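Local coordinates for protein fusion DH (PDB 6K97) that probably dehydrates carrier-protein-bound polyketide intermediates in cremimycin biosynthesis, as an engineered fusion of the two halves of a split dehydratase domain, at residues 78-83 with 247-252. Sequence-based numbering, arbitrary orientation.
Sequences FVELAL and AFHVHP
The carboxylate of E80 takes two backbone N-H groups in a row from the loop at H249 and V250. In this engineered fusion the contact joins the first fused part to the second, within a double hotdog fold. E80 lies on helix 75-88 of the first part. The loop leads into helix 252-266, in what is predicted to be the C-terminal hotdog. V250 N donates to E80 OE1 at 2.8 Å, almost straight at 177°. H249 N donates to E80 OE2 at 2.7 Å, on the syn lone pair, with a more bent angle of 151°. CG of E80 is anti to the backbone N (chi1 171°), and the bend at chi2 turns the carboxylate to the loop. OE2 also bonds H34 NE2, so the buried carboxylate is gripped by three partners. An alanine here would probably leave the N-H groups of H249 and V250, and H34 NE2, without this partner and open a gap beside the loop.

The two rings flank OE2. It lies at the edge of the F248 ring, in plane, and the carboxylate and this ring are nearly perpendicular. The H249 ring also turns an edge to OE2, with CD2 at 3.3 Å. Both ring nitrogens have other partners: NE2 bonds H84 ND1, and ND1 bonds S287 OG.

Apolar contacts lie beside the polar centre. L83 CB rests against H249 CB at 4.0 Å. L83 CD1 lies 4.3 Å from V250 CG2, and both side chains touch V284 of strand 273-284. At the start of helix 252-266, CG of the P252 ring lies 4.0 Å from E80 CB.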
loop_
_atom_site.group_PDB
_atom_site.type_symbol
_atom_site.label_atom_id
_atom_site.label_comp_id
_atom_site.label_asym_id
_atom_site.label_seq_id
_atom_site.Cartn_x
_atom_site.Cartn_y
_atom_site.Cartn_z
ATOM N N PHE A 78 14.551 12.402 -3.545
ATOM C CA PHE A 78 13.271 12.496 -2.803
ATOM C C PHE A 78 12.283 13.424 -3.541
ATOM O O PHE A 78 11.086 13.173 -3.618
ATOM C CB PHE A 78 13.518 13.019 -1.404
ATOM C CG PHE A 78 14.231 12.045 -0.499
ATOM C CD1 PHE A 78 13.662 10.823 -0.207
ATOM C CD2 PHE A 78 15.458 12.351 0.050
ATOM C CE1 PHE A 78 14.329 9.911 0.596
ATOM C CE2 PHE A 78 16.116 11.456 0.897
ATOM C CZ PHE A 78 15.542 10.256 1.173
ATOM N N VAL A 79 12.805 14.477 -4.148
ATOM C CA VAL A 79 12.004 15.306 -5.053
ATOM C C VAL A 79 11.405 14.493 -6.201
ATOM O O VAL A 79 10.189 14.625 -6.493
ATOM C CB VAL A 79 12.828 16.423 -5.623
ATOM C CG1 VAL A 79 12.050 17.205 -6.650
ATOM C CG2 VAL A 79 13.216 17.380 -4.506
ATOM N N GLU A 80 12.227 13.638 -6.827
ATOM C CA GLU A 80 11.729 12.846 -7.916
ATOM C C GLU A 80 10.549 11.941 -7.436
ATOM O O GLU A 80 9.527 11.817 -8.119
ATOM C CB GLU A 80 12.819 12.014 -8.519
ATOM C CG GLU A 80 12.342 10.972 -9.558
ATOM C CD GLU A 80 11.734 11.577 -10.823
ATOM O OE1 GLU A 80 11.879 12.841 -11.061
ATOM O OE2 GLU A 80 11.164 10.791 -11.619
ATOM N N LEU A 81 10.715 11.336 -6.255
ATOM C CA LEU A 81 9.696 10.451 -5.756
ATOM C C LEU A 81 8.388 11.219 -5.591
ATOM O O LEU A 81 7.362 10.735 -6.005
ATOM C CB LEU A 81 10.120 9.859 -4.429
ATOM C CG LEU A 81 11.244 8.837 -4.569
ATOM C CD1 LEU A 81 11.828 8.488 -3.237
ATOM C CD2 LEU A 81 10.808 7.594 -5.318
ATOM N N ALA A 82 8.451 12.437 -5.034
ATOM C CA ALA A 82 7.281 13.261 -4.866
ATOM C C ALA A 82 6.661 13.687 -6.222
ATOM O O ALA A 82 5.457 13.722 -6.355
ATOM C CB ALA A 82 7.622 14.488 -4.051
ATOM N N LEU A 83 7.498 13.976 -7.207
ATOM C CA LEU A 83 7.010 14.274 -8.546
ATOM C C LEU A 83 6.195 13.094 -9.079
ATOM O O LEU A 83 5.102 13.315 -9.606
ATOM C CB LEU A 83 8.148 14.632 -9.507
ATOM C CG LEU A 83 8.791 16.001 -9.165
ATOM C CD1 LEU A 83 10.086 16.208 -9.934
ATOM C CD2 LEU A 83 7.833 17.161 -9.409
ATOM N N ALA A 247 13.502 8.325 -18.589
ATOM C CA ALA A 247 12.675 7.474 -17.749
ATOM C C ALA A 247 12.200 8.148 -16.454
ATOM O O ALA A 247 11.412 7.561 -15.716
ATOM C CB ALA A 247 13.436 6.198 -17.400
ATOM N N PHE A 248 12.689 9.357 -16.168
ATOM C CA PHE A 248 12.308 10.039 -14.954
ATOM C C PHE A 248 11.511 11.298 -15.197
ATOM O O PHE A 248 11.596 11.948 -16.279
ATOM C CB PHE A 248 13.560 10.531 -14.240
ATOM C CG PHE A 248 14.435 9.466 -13.639
ATOM C CD1 PHE A 248 14.257 9.085 -12.353
ATOM C CD2 PHE A 248 15.524 9.003 -14.314
ATOM C CE1 PHE A 248 15.098 8.182 -11.749
ATOM C CE2 PHE A 248 16.397 8.075 -13.732
ATOM C CZ PHE A 248 16.176 7.669 -12.436
ATOM N N HIS A 249 10.824 11.752 -14.154
ATOM C CA HIS A 249 10.221 13.094 -14.235
ATOM C C HIS A 249 11.336 14.095 -14.433
ATOM O O HIS A 249 11.346 14.757 -15.452
ATOM C CB HIS A 249 9.307 13.380 -13.075
ATOM C CG HIS A 249 8.168 12.415 -13.046
ATOM N ND1 HIS A 249 7.127 12.485 -13.945
ATOM C CD2 HIS A 249 7.972 11.282 -12.334
ATOM C CE1 HIS A 249 6.282 11.510 -13.702
ATOM N NE2 HIS A 249 6.794 10.744 -12.761
ATOM N N VAL A 250 12.276 14.129 -13.491
ATOM C CA VAL A 250 13.556 14.807 -13.669
ATOM C C VAL A 250 14.698 14.018 -12.971
ATOM O O VAL A 250 14.714 13.874 -11.795
ATOM C CB VAL A 250 13.540 16.224 -13.080
ATOM C CG1 VAL A 250 14.811 16.930 -13.480
ATOM C CG2 VAL A 250 12.348 17.018 -13.559
ATOM N N HIS A 251 15.643 13.548 -13.754
ATOM C CA HIS A 251 16.698 12.694 -13.336
ATOM C C HIS A 251 17.328 13.417 -12.155
ATOM O O HIS A 251 17.749 14.546 -12.280
ATOM C CB HIS A 251 17.707 12.466 -14.502
ATOM C CG HIS A 251 18.662 11.310 -14.283
ATOM N ND1 HIS A 251 19.534 11.253 -13.223
ATOM C CD2 HIS A 251 18.891 10.182 -14.999
ATOM C CE1 HIS A 251 20.253 10.148 -13.289
ATOM N NE2 HIS A 251 19.884 9.478 -14.359
ATOM N N PRO A 252 17.389 12.749 -11.002
ATOM C CA PRO A 252 17.947 13.359 -9.824
ATOM C C PRO A 252 19.374 13.912 -9.981
ATOM O O PRO A 252 19.667 14.935 -9.403
ATOM C CB PRO A 252 17.933 12.221 -8.833
ATOM C CG PRO A 252 16.740 11.404 -9.225
ATOM C CD PRO A 252 16.716 11.481 -10.711
#